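Local coordinates for Lin0012 protein (Listeria innocua, PDB 3K17), which probably acts as an ATP-dependent phosphomevalonate kinase of the GHMP kinase family, phosphorylating phosphomevalonate in the mevalonate route to isopentenyl diphosphate, at residues P12-A18 with A30-V35; G65-K69 with A81-A85; I128-M132 with K144-A148; T214-T220 with D320-S326. One frame throughout, in Å; residues are numbered along the deposited sequence.

Contact 1 of 4, residues P12-A18 with A30-V35; sequences PGKLYVA and AILTAV
Residues 12-18 and 30-35 are extended, neighbouring antiparallel strands of a beta hairpin, their axes 4.3 Å apart at closest approach and inclined at 148°. Lys14 pairs with Ala34 and Tyr16 with Leu32 at non-hydrogen-bonded positions (CA-CA 4.3 and 4.5 Å), while Leu15 and Thr33 form a hydrogen-bonded pair: Leu15 N to Thr33 O 3.0 Å, Thr33 N to Leu15 O 3.1 Å. Val35 N donates to Gly13 O at 2.8 Å. A classic beta bulge then shifts the register by one, because Val17 (phi/psi -110/-34) and Ala18 both face Ile31. Val17 N reaches Ile31 O at 2.8 Å, Ala18 N reaches the same Ile31 O weakly at 3.5 Å, and Ile31 N returns to Ala18 O at 3.0 Å. On the face of Lys14, Tyr16, Leu32 and Ala34, Leu32 (chi1 m) sets CD2 3.5 Å from the centroid of the Tyr16 ring, almost on its normal, a CH-pi contact; helix 162-169 covers Lys14, Leu32 and Ala34. On the other face Leu15 CD1 meets Val35 CG1 at 3.5 Å, and helix 241-264 packs on Ala18 and Ile31. Backbone hydrogen bonds thus fix the pairing, and mostly apolar side chains pack against helices on both faces.

Contact 2 of 4, residues G65-K69 with A81-A85; sequences GGELK and AINIA
A loop of irregular backbone, residues 65-69, runs past one turn of helix 76-91, residues 81-85, whose Ala85 N bonds to Ala81 O at 3.0 Å. The closest CA pair is Glu67 with Asn83, 6.0 Å apart. Gly65 (phi/psi 71/3) leads into extended conformations at Glu67 (-90/143) and Leu68 (-107/115). Leu68, with chi1 t and chi2 p, directs its CB toward the helix and brings CD2 to 3.5 Å from CD1 of Ile82, which is in the mt rotamer. Both side chains also rest on Trp62 and on Leu51 of strand 50-52. Asn83 has chi1 m, and its amide lies beside the Leu68 backbone. Glu67 is extended through chi1 and chi2 (both t), and Lys69 (chi1 p, chi2 and chi3 t, chi4 m) folds back beside it to make a salt bridge, NZ to OE1 of Glu67 3.0 Å. The other carboxylate oxygen, OE2, turns to the second subunit, where it accepts a hydrogen bond from Tyr189 of that subunit and forms a salt bridge with its Arg186. This is loop-on-helix packing in the N-terminal half of a GHMP kinase fold, with an apolar inner edge and a charged outer edge at a subunit interface.

Contact 3 of 4, residues I128-M132 with K144-A148; sequences INALM and KFKLA
Two helical turns, residues 128-132 of helix 119-135 and 144-148 of helix 141-156, pack with segment axes 10.5 Å apart at closest approach and N-to-C directions 127° apart. Ile128 (mm rotamer) has its CA 6.4 Å from Ala148 CA and points into the partner helix: CG2 is 3.9 Å from Lys144 CB, CD1 4.1 Å from Leu147 CB and CG1 4.0 Å from Ala148 CB. Next, Asn129 swings its amide across so that OD1 accepts a 2.7 Å hydrogen bond from NZ of Lys144 (chi1 m, chi2 t, chi3 m, chi4 t). One turn after Ile128, Met132, a selenomethionine with chi1 and chi2 both m, places CB 3.9 Å from Lys144 CD and SE 4.2 Å from Leu147 CD1. Helix 76-91 adds Phe88 against Met132 and Leu147, and helix 162-169 adds Met168 against Asn129 and Lys144, within a helical layer of the GHMP kinase N-terminal region. Lys144 plays two parts: its aliphatic stem extends the apolar packing, and its ammonium group donates to a neutral amide oxygen.

Contact 4 of 4, residues T214-T220 with D320-S326; sequences TFSVGWT and DCGIAFS
Backbone hydrogen bonds join residues 214-220 and 320-326, which carry the two central strands of a four-stranded antiparallel sheet, part of the C-terminal alpha/beta half of the GHMP kinase fold. Both glycines bond reciprocally, Gly218 N to Gly322 O at 3.0 Å and Gly322 N to Gly218 O at 2.9 Å. Ser216 N reaches Ala324 O at 2.8 Å and Ala324 N returns to Ser216 O at 3.0 Å. Toward one end Ser326 N donates to Thr214 O at 3.0 Å, with only a weak return bond; at the other, Asp320 O (phi/psi 55/-142) accepts from Thr220 N at 2.9 Å and Thr220 OG1 at 2.7 Å. The segment axes come within 4.7 Å at 159°. Thr214, Ser216, Ala324 and Ser326 face helix 329-341. Between them a water donates to Thr214 O (3.0 Å) and bonds to Ser216 OG (2.6 Å) and Ser326 OG (2.9 Å). On the opposite face, Val217, Cys321, Ile323 and Phe325 pack on Leu15 and Val17 of strand 7-18. There Phe215 (chi1 t) sets CZ 3.6 Å from Ile323 CG2, and its ring lies obliquely to that of Phe325 (chi1 m), centroids 5.1 Å apart and planes at 52°. Farther along, Cys321 SG approaches Trp219 CD1 at 3.9 Å, while Trp219 NE1 donates to a water at 2.7 Å, which lies 2.6 Å from Asp320 OD1.

Overall arrangement
From the N terminus, contact 1 comes first, closing the hairpin of strands 7-18 and 29-35. Contact 2 then folds the loop before helix 76-91 back onto that helix, and contact 3 joins helices 119-135 and 141-156 across their short connection. Contact 4 brings together strands separated by about a hundred, mostly helical, residues. All four follow in series; none nests or crosses. Contacts 2 and 3 share a helical core, Ala85 CB touching Leu131 CD1 at 3.7 Å. Contact 1, near the chain's centre, meets contact 4 through Leu15 CD1 and Val217 CG2, 3.7 Å apart, so the two sheets pack together. Contacts 2 and 4 lie on opposite sides of that centre, their own centres about 37 Å apart.

Contact 1 of 4, residues P12-A18 with A30-V35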
loop_
_atom_site.group_PDB
_atom_site.type_symbol
_atom_site.label_atom_id
_atom_site.label_comp_id
_atom_site.label_asym_id
_atom_site.label_seq_id
_atom_site.Cartn_x
_atom_site.Cartn_y
_atom_site.Cartn_z
ATOM N N PRO A 12 -35.563 -12.894 18.678
ATOM C CA PRO A 12 -35.409 -14.346 18.646
ATOM C C PRO A 12 -34.518 -14.791 17.493
ATOM O O PRO A 12 -34.400 -14.090 16.487
ATOM C CB PRO A 12 -36.845 -14.830 18.476
ATOM C CG PRO A 12 -37.419 -13.771 17.556
ATOM C CD PRO A 12 -36.886 -12.484 18.164
ATOM N N GLY A 13 -33.887 -15.950 17.662
ATOM C CA GLY A 13 -33.051 -16.511 16.616
ATOM C C GLY A 13 -33.985 -17.135 15.591
ATOM O O GLY A 13 -35.200 -17.136 15.789
ATOM N N LYS A 14 -33.433 -17.685 14.514
ATOM C CA LYS A 14 -34.263 -18.267 13.464
ATOM C C LYS A 14 -33.779 -19.629 13.003
ATOM O O LYS A 14 -32.616 -19.983 13.167
ATOM C CB LYS A 14 -34.291 -17.334 12.249
ATOM C CG LYS A 14 -32.930 -17.244 11.518
ATOM C CD LYS A 14 -32.805 -18.262 10.369
ATOM C CE LYS A 14 -31.345 -18.590 10.037
ATOM N NZ LYS A 14 -30.753 -19.523 11.059
ATOM N N LEU A 15 -34.694 -20.372 12.397
ATOM C CA LEU A 15 -34.402 -21.686 11.857
ATOM C C LEU A 15 -35.207 -21.894 10.589
ATOM O O LEU A 15 -36.436 -21.788 10.609
ATOM C CB LEU A 15 -34.772 -22.782 12.865
ATOM C CG LEU A 15 -33.758 -23.073 13.975
ATOM C CD1 LEU A 15 -34.333 -24.086 14.951
ATOM C CD2 LEU A 15 -32.461 -23.600 13.343
ATOM N N TYR A 16 -34.521 -22.164 9.484
ATOM C CA TYR A 16 -35.212 -22.450 8.239
ATOM C C TYR A 16 -35.857 -23.808 8.456
ATOM O O TYR A 16 -35.267 -24.686 9.095
ATOM C CB TYR A 16 -34.222 -22.537 7.079
ATOM C CG TYR A 16 -33.974 -21.212 6.398
ATOM C CD1 TYR A 16 -34.854 -20.736 5.426
ATOM C CD2 TYR A 16 -32.888 -20.414 6.755
ATOM C CE1 TYR A 16 -34.667 -19.504 4.826
ATOM C CE2 TYR A 16 -32.689 -19.169 6.159
ATOM C CZ TYR A 16 -33.585 -18.723 5.196
ATOM O OH TYR A 16 -33.412 -17.493 4.608
ATOM N N VAL A 17 -37.065 -23.983 7.935
ATOM C CA VAL A 17 -37.771 -25.250 8.087
ATOM C C VAL A 17 -37.852 -25.963 6.740
ATOM O O VAL A 17 -37.780 -27.183 6.681
ATOM C CB VAL A 17 -39.194 -25.036 8.640
ATOM C CG1 VAL A 17 -39.937 -26.370 8.703
ATOM C CG2 VAL A 17 -39.123 -24.409 10.027
ATOM N N ALA A 18 -37.975 -25.184 5.667
ATOM C CA ALA A 18 -38.064 -25.721 4.316
ATOM C C ALA A 18 -37.807 -24.627 3.281
ATOM O O ALA A 18 -38.027 -23.452 3.548
ATOM C CB ALA A 18 -39.454 -26.324 4.090
ATOM N N ALA A 30 -39.826 -19.732 1.442
ATOM C CA ALA A 30 -39.301 -20.623 2.467
ATOM C C ALA A 30 -40.148 -20.484 3.720
ATOM O O ALA A 30 -40.816 -19.467 3.921
ATOM C CB ALA A 30 -37.839 -20.286 2.789
ATOM N N ILE A 31 -40.120 -21.520 4.551
ATOM C CA ILE A 31 -40.845 -21.525 5.808
ATOM C C ILE A 31 -39.781 -21.367 6.901
ATOM O O ILE A 31 -38.723 -21.978 6.817
ATOM C CB ILE A 31 -41.562 -22.867 6.046
ATOM C CG1 ILE A 31 -42.570 -23.140 4.921
ATOM C CG2 ILE A 31 -42.246 -22.850 7.420
ATOM C CD1 ILE A 31 -43.672 -22.102 4.820
ATOM N N LEU A 32 -40.051 -20.539 7.904
ATOM C CA LEU A 32 -39.100 -20.366 9.000
ATOM C C LEU A 32 -39.828 -20.182 10.306
ATOM O O LEU A 32 -40.981 -19.752 10.334
ATOM C CB LEU A 32 -38.209 -19.131 8.806
ATOM C CG LEU A 32 -37.273 -18.983 7.607
ATOM C CD1 LEU A 32 -37.878 -17.995 6.618
ATOM C CD2 LEU A 32 -35.905 -18.465 8.103
ATOM N N THR A 33 -39.151 -20.523 11.392
ATOM C CA THR A 33 -39.711 -20.308 12.704
ATOM C C THR A 33 -38.649 -19.607 13.536
ATOM O O THR A 33 -37.452 -19.874 13.386
ATOM C CB THR A 33 -40.111 -21.620 13.421
ATOM O OG1 THR A 33 -40.624 -21.295 14.721
ATOM C CG2 THR A 33 -38.907 -22.540 13.604
ATOM N N ALA A 34 -39.085 -18.688 14.387
ATOM C CA ALA A 34 -38.168 -17.999 15.277
ATOM C C ALA A 34 -38.026 -18.958 16.460
ATOM O O ALA A 34 -38.905 -19.801 16.681
ATOM C CB ALA A 34 -38.762 -16.669 15.720
ATOM N N VAL A 35 -36.935 -18.852 17.213
ATOM C CA VAL A 35 -36.730 -19.750 18.347
ATOM C C VAL A 35 -36.654 -18.999 19.672
ATOM O O VAL A 35 -36.402 -17.793 19.710
ATOM C CB VAL A 35 -35.438 -20.607 18.174
ATOM C CG1 VAL A 35 -35.441 -21.293 16.811
ATOM C CG2 VAL A 35 -34.212 -19.732 18.307
#

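Contact 2 of 4, residues G65-K69 with A81-A85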
loop_
_atom_site.group_PDB
_atom_site.type_symbol
_atom_site.label_atom_id
_atom_site.label_comp_id
_atom_site.label_asym_id
_atom_site.label_seq_id
_atom_site.Cartn_x
_atom_site.Cartn_y
_atom_site.Cartn_z
ATOM N N GLY A 65 -25.535 11.766 15.406
ATOM C CA GLY A 65 -26.101 11.985 14.088
ATOM C C GLY A 65 -25.100 11.696 12.983
ATOM O O GLY A 65 -25.387 11.885 11.800
ATOM N N GLY A 66 -23.918 11.230 13.369
ATOM C CA GLY A 66 -22.891 10.945 12.388
ATOM C C GLY A 66 -22.761 9.482 12.003
ATOM O O GLY A 66 -23.590 8.655 12.366
ATOM N N GLU A 67 -21.694 9.169 11.277
ATOM C CA GLU A 67 -21.445 7.817 10.813
ATOM C C GLU A 67 -20.616 6.984 11.781
ATOM O O GLU A 67 -19.710 7.492 12.450
ATOM C CB GLU A 67 -20.737 7.871 9.455
ATOM C CG GLU A 67 -20.314 6.521 8.906
ATOM C CD GLU A 67 -19.609 6.644 7.573
ATOM O OE1 GLU A 67 -18.881 7.638 7.391
ATOM O OE2 GLU A 67 -19.772 5.750 6.715
ATOM N N LEU A 68 -20.949 5.700 11.867
ATOM C CA LEU A 68 -20.196 4.789 12.714
ATOM C C LEU A 68 -19.391 3.928 11.743
ATOM O O LEU A 68 -19.958 3.191 10.932
ATOM C CB LEU A 68 -21.135 3.920 13.553
ATOM C CG LEU A 68 -20.480 2.767 14.327
ATOM C CD1 LEU A 68 -19.405 3.311 15.275
ATOM C CD2 LEU A 68 -21.540 2.004 15.094
ATOM N N LYS A 69 -18.071 4.046 11.790
ATOM C CA LYS A 69 -17.238 3.266 10.890
ATOM C C LYS A 69 -15.991 2.755 11.591
ATOM O O LYS A 69 -14.881 3.159 11.260
ATOM C CB LYS A 69 -16.844 4.099 9.663
ATOM C CG LYS A 69 -16.343 5.505 9.969
ATOM C CD LYS A 69 -15.721 6.140 8.729
ATOM C CE LYS A 69 -15.317 7.596 8.956
ATOM N NZ LYS A 69 -16.480 8.527 8.905
ATOM N N ALA A 81 -26.341 -1.357 10.306
ATOM C CA ALA A 81 -27.724 -1.162 10.737
ATOM C C ALA A 81 -27.870 0.220 11.372
ATOM O O ALA A 81 -28.852 0.908 11.148
ATOM C CB ALA A 81 -28.121 -2.242 11.723
ATOM N N ILE A 82 -26.876 0.624 12.160
ATOM C CA ILE A 82 -26.891 1.932 12.804
ATOM C C ILE A 82 -26.803 3.047 11.756
ATOM O O ILE A 82 -27.490 4.069 11.852
ATOM C CB ILE A 82 -25.701 2.063 13.802
ATOM C CG1 ILE A 82 -25.971 1.202 15.034
ATOM C CG2 ILE A 82 -25.484 3.522 14.193
ATOM C CD1 ILE A 82 -24.786 1.094 15.985
ATOM N N ASN A 83 -25.961 2.844 10.749
ATOM C CA ASN A 83 -25.784 3.842 9.699
ATOM C C ASN A 83 -27.045 4.014 8.848
ATOM O O ASN A 83 -27.472 5.136 8.570
ATOM C CB ASN A 83 -24.580 3.466 8.825
ATOM C CG ASN A 83 -23.247 3.647 9.561
ATOM O OD1 ASN A 83 -22.266 2.925 9.315
ATOM N ND2 ASN A 83 -23.210 4.615 10.466
ATOM N N ILE A 84 -27.649 2.907 8.439
ATOM C CA ILE A 84 -28.852 3.002 7.632
ATOM C C ILE A 84 -30.014 3.566 8.462
ATOM O O ILE A 84 -30.827 4.328 7.951
ATOM C CB ILE A 84 -29.244 1.630 7.044
ATOM C CG1 ILE A 84 -30.314 1.813 5.970
ATOM C CG2 ILE A 84 -29.758 0.716 8.149
ATOM C CD1 ILE A 84 -30.692 0.523 5.264
ATOM N N ALA A 85 -30.087 3.209 9.742
ATOM C CA ALA A 85 -31.168 3.720 10.587
ATOM C C ALA A 85 -30.997 5.233 10.746
ATOM O O ALA A 85 -31.965 5.999 10.711
ATOM C CB ALA A 85 -31.143 3.044 11.938
#

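Contact 3 of 4, residues I128-M132 with K144-A148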
loop_
_atom_site.group_PDB
_atom_site.type_symbol
_atom_site.label_atom_id
_atom_site.label_comp_id
_atom_site.label_asym_id
_atom_site.label_seq_id
_atom_site.Cartn_x
_atom_site.Cartn_y
_atom_site.Cartn_z
ATOM N N ILE A 128 -32.159 -2.201 14.508
ATOM C CA ILE A 128 -33.231 -1.465 13.841
ATOM C C ILE A 128 -34.406 -1.256 14.796
ATOM O O ILE A 128 -34.920 -0.143 14.923
ATOM C CB ILE A 128 -33.713 -2.196 12.563
ATOM C CG1 ILE A 128 -32.565 -2.276 11.538
ATOM C CG2 ILE A 128 -34.944 -1.477 11.968
ATOM C CD1 ILE A 128 -31.984 -0.933 11.125
ATOM N N ASN A 129 -34.828 -2.320 15.472
ATOM C CA ASN A 129 -35.939 -2.201 16.408
ATOM C C ASN A 129 -35.640 -1.257 17.552
ATOM O O ASN A 129 -36.497 -0.456 17.933
ATOM C CB ASN A 129 -36.340 -3.557 16.973
ATOM C CG ASN A 129 -37.426 -4.213 16.157
ATOM O OD1 ASN A 129 -38.213 -3.532 15.511
ATOM N ND2 ASN A 129 -37.489 -5.533 16.195
ATOM N N ALA A 130 -34.433 -1.344 18.100
ATOM C CA ALA A 130 -34.053 -0.473 19.205
ATOM C C ALA A 130 -34.046 1.008 18.820
ATOM O O ALA A 130 -34.528 1.844 19.575
ATOM C CB ALA A 130 -32.682 -0.873 19.746
ATOM N N LEU A 131 -33.503 1.342 17.654
ATOM C CA LEU A 131 -33.441 2.743 17.242
ATOM C C LEU A 131 -34.789 3.284 16.781
ATOM O O LEU A 131 -35.078 4.467 16.967
ATOM C CB LEU A 131 -32.388 2.947 16.141
ATOM C CG LEU A 131 -30.926 2.777 16.605
ATOM C CD1 LEU A 131 -29.974 2.835 15.424
ATOM C CD2 LEU A 131 -30.588 3.860 17.612
HETATM N N MSE A 132 -35.608 2.436 16.167
HETATM C CA MSE A 132 -36.917 2.889 15.729
HETATM C C MSE A 132 -37.821 3.089 16.945
HETATM O O MSE A 132 -38.545 4.082 17.025
HETATM C CB MSE A 132 -37.554 1.896 14.757
HETATM C CG MSE A 132 -36.870 1.821 13.392
HETATM SE SE MSE A 132 -36.649 3.521 12.487
HETATM C CE MSE A 132 -34.835 3.944 13.072
ATOM N N LYS A 144 -39.399 -1.509 8.757
ATOM C CA LYS A 144 -38.250 -1.926 9.558
ATOM C C LYS A 144 -37.589 -3.140 8.902
ATOM O O LYS A 144 -36.365 -3.263 8.890
ATOM C CB LYS A 144 -38.682 -2.240 10.993
ATOM C CG LYS A 144 -39.224 -1.011 11.719
ATOM C CD LYS A 144 -39.346 -1.198 13.223
ATOM C CE LYS A 144 -40.463 -2.165 13.591
ATOM N NZ LYS A 144 -40.582 -2.301 15.067
ATOM N N PHE A 145 -38.394 -4.033 8.335
ATOM C CA PHE A 145 -37.822 -5.191 7.670
ATOM C C PHE A 145 -36.948 -4.711 6.517
ATOM O O PHE A 145 -35.855 -5.228 6.305
ATOM C CB PHE A 145 -38.903 -6.110 7.098
ATOM C CG PHE A 145 -38.374 -7.082 6.090
ATOM C CD1 PHE A 145 -37.674 -8.217 6.496
ATOM C CD2 PHE A 145 -38.510 -6.827 4.727
ATOM C CE1 PHE A 145 -37.117 -9.082 5.558
ATOM C CE2 PHE A 145 -37.953 -7.692 3.782
ATOM C CZ PHE A 145 -37.254 -8.822 4.203
ATOM N N LYS A 146 -37.448 -3.732 5.765
ATOM C CA LYS A 146 -36.717 -3.191 4.625
ATOM C C LYS A 146 -35.374 -2.579 5.040
ATOM O O LYS A 146 -34.376 -2.757 4.357
ATOM C CB LYS A 146 -37.559 -2.132 3.900
ATOM C CG LYS A 146 -38.792 -2.669 3.178
ATOM C CD LYS A 146 -39.521 -1.525 2.487
ATOM C CE LYS A 146 -40.789 -1.985 1.784
ATOM N NZ LYS A 146 -41.484 -0.830 1.137
ATOM N N LEU A 147 -35.361 -1.837 6.139
ATOM C CA LEU A 147 -34.115 -1.244 6.615
ATOM C C LEU A 147 -33.148 -2.376 6.979
ATOM O O LEU A 147 -32.000 -2.385 6.550
ATOM C CB LEU A 147 -34.374 -0.371 7.845
ATOM C CG LEU A 147 -35.163 0.925 7.633
ATOM C CD1 LEU A 147 -35.522 1.529 8.984
ATOM C CD2 LEU A 147 -34.340 1.909 6.799
ATOM N N ALA A 148 -33.638 -3.339 7.757
ATOM C CA ALA A 148 -32.831 -4.470 8.193
ATOM C C ALA A 148 -32.348 -5.328 7.025
ATOM O O ALA A 148 -31.206 -5.815 7.028
ATOM C CB ALA A 148 -33.627 -5.324 9.182
#

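Contact 4 of 4, residues T214-T220 with D320-S326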
loop_
_atom_site.group_PDB
_atom_site.type_symbol
_atom_site.label_atom_id
_atom_site.label_comp_id
_atom_site.label_asym_id
_atom_site.label_seq_id
_atom_site.Cartn_x
_atom_site.Cartn_y
_atom_site.Cartn_z
ATOM N N THR A 214 -44.961 -32.108 17.438
ATOM C CA THR A 214 -43.862 -31.554 18.236
ATOM C C THR A 214 -42.648 -31.234 17.361
ATOM O O THR A 214 -42.215 -32.056 16.557
ATOM C CB THR A 214 -43.409 -32.541 19.346
ATOM O OG1 THR A 214 -44.507 -32.824 20.219
ATOM C CG2 THR A 214 -42.271 -31.929 20.181
ATOM N N PHE A 215 -42.095 -30.039 17.535
ATOM C CA PHE A 215 -40.919 -29.605 16.778
ATOM C C PHE A 215 -39.663 -29.798 17.637
ATOM O O PHE A 215 -39.581 -29.284 18.754
ATOM C CB PHE A 215 -41.060 -28.129 16.410
ATOM C CG PHE A 215 -40.019 -27.631 15.443
ATOM C CD1 PHE A 215 -39.980 -28.108 14.136
ATOM C CD2 PHE A 215 -39.121 -26.636 15.821
ATOM C CE1 PHE A 215 -39.067 -27.594 13.219
ATOM C CE2 PHE A 215 -38.201 -26.116 14.910
ATOM C CZ PHE A 215 -38.174 -26.592 13.610
ATOM N N SER A 216 -38.685 -30.531 17.115
ATOM C CA SER A 216 -37.450 -30.773 17.852
ATOM C C SER A 216 -36.241 -30.133 17.168
ATOM O O SER A 216 -36.117 -30.176 15.944
ATOM C CB SER A 216 -37.220 -32.280 18.005
ATOM O OG SER A 216 -38.215 -32.865 18.829
ATOM N N VAL A 217 -35.359 -29.537 17.967
ATOM C CA VAL A 217 -34.157 -28.886 17.445
ATOM C C VAL A 217 -32.901 -29.578 17.980
ATOM O O VAL A 217 -32.757 -29.770 19.185
ATOM C CB VAL A 217 -34.110 -27.386 17.846
ATOM C CG1 VAL A 217 -32.867 -26.713 17.251
ATOM C CG2 VAL A 217 -35.377 -26.681 17.365
ATOM N N GLY A 218 -32.008 -29.967 17.077
ATOM C CA GLY A 218 -30.780 -30.631 17.490
ATOM C C GLY A 218 -29.531 -30.017 16.868
ATOM O O GLY A 218 -29.410 -29.959 15.651
ATOM N N TRP A 219 -28.606 -29.558 17.706
ATOM C CA TRP A 219 -27.358 -28.950 17.234
ATOM C C TRP A 219 -26.301 -30.027 16.999
ATOM O O TRP A 219 -25.978 -30.796 17.903
ATOM C CB TRP A 219 -26.850 -27.939 18.265
ATOM C CG TRP A 219 -25.608 -27.212 17.838
ATOM C CD1 TRP A 219 -25.422 -26.518 16.677
ATOM C CD2 TRP A 219 -24.412 -27.036 18.610
ATOM N NE1 TRP A 219 -24.188 -25.914 16.682
ATOM C CE2 TRP A 219 -23.546 -26.211 17.859
ATOM C CE3 TRP A 219 -23.989 -27.485 19.874
ATOM C CZ2 TRP A 219 -22.277 -25.824 18.321
ATOM C CZ3 TRP A 219 -22.720 -27.097 20.340
ATOM C CH2 TRP A 219 -21.885 -26.270 19.561
ATOM N N THR A 220 -25.760 -30.077 15.789
ATOM C CA THR A 220 -24.765 -31.083 15.448
ATOM C C THR A 220 -23.390 -30.777 16.019
ATOM O O THR A 220 -22.474 -31.590 15.889
ATOM C CB THR A 220 -24.623 -31.236 13.927
ATOM O OG1 THR A 220 -24.097 -30.023 13.380
ATOM C CG2 THR A 220 -25.968 -31.543 13.290
ATOM N N ASP A 320 -24.292 -27.020 11.858
ATOM C CA ASP A 320 -25.318 -26.246 12.538
ATOM C C ASP A 320 -26.442 -27.147 13.049
ATOM O O ASP A 320 -26.177 -28.257 13.507
ATOM C CB ASP A 320 -25.868 -25.145 11.620
ATOM C CG ASP A 320 -24.871 -24.009 11.413
ATOM O OD1 ASP A 320 -23.910 -23.898 12.212
ATOM O OD2 ASP A 320 -25.050 -23.222 10.460
ATOM N N CYS A 321 -27.689 -26.691 12.969
ATOM C CA CYS A 321 -28.798 -27.490 13.478
ATOM C C CYS A 321 -29.609 -28.279 12.470
ATOM O O CYS A 321 -29.721 -27.913 11.293
ATOM C CB CYS A 321 -29.782 -26.611 14.251
ATOM S SG CYS A 321 -29.116 -25.766 15.699
ATOM N N GLY A 322 -30.179 -29.372 12.969
ATOM C CA GLY A 322 -31.072 -30.200 12.185
ATOM C C GLY A 322 -32.394 -30.033 12.927
ATOM O O GLY A 322 -32.382 -29.663 14.105
ATOM N N ILE A 323 -33.523 -30.285 12.269
ATOM C CA ILE A 323 -34.831 -30.136 12.915
ATOM C C ILE A 323 -35.736 -31.323 12.594
ATOM O O ILE A 323 -35.496 -32.048 11.629
ATOM C CB ILE A 323 -35.564 -28.861 12.436
ATOM C CG1 ILE A 323 -35.742 -28.917 10.917
ATOM C CG2 ILE A 323 -34.792 -27.621 12.863
ATOM C CD1 ILE A 323 -36.570 -27.792 10.336
ATOM N N ALA A 324 -36.786 -31.503 13.391
ATOM C CA ALA A 324 -37.709 -32.607 13.164
ATOM C C ALA A 324 -39.113 -32.376 13.715
ATOM O O ALA A 324 -39.319 -31.572 14.627
ATOM C CB ALA A 324 -37.134 -33.885 13.765
ATOM N N PHE A 325 -40.067 -33.095 13.132
ATOM C CA PHE A 325 -41.474 -33.070 13.548
ATOM C C PHE A 325 -41.798 -34.507 13.970
ATOM O O PHE A 325 -41.466 -35.444 13.244
ATOM C CB PHE A 325 -42.378 -32.683 12.377
ATOM C CG PHE A 325 -42.356 -31.222 12.045
ATOM C CD1 PHE A 325 -43.001 -30.301 12.862
ATOM C CD2 PHE A 325 -41.698 -30.767 10.910
ATOM C CE1 PHE A 325 -42.995 -28.940 12.552
ATOM C CE2 PHE A 325 -41.683 -29.404 10.588
ATOM C CZ PHE A 325 -42.334 -28.492 11.412
ATOM N N SER A 326 -42.422 -34.676 15.135
ATOM C CA SER A 326 -42.780 -36.006 15.636
ATOM C C SER A 326 -44.270 -36.135 15.966
ATOM O O SER A 326 -44.917 -35.163 16.361
ATOM C CB SER A 326 -41.952 -36.350 16.886
ATOM O OG SER A 326 -40.581 -36.537 16.563
HETATM O O HOH W 1 -39.760 -33.739 16.954
HETATM O O HOH W 2 -23.058 -24.595 14.595
#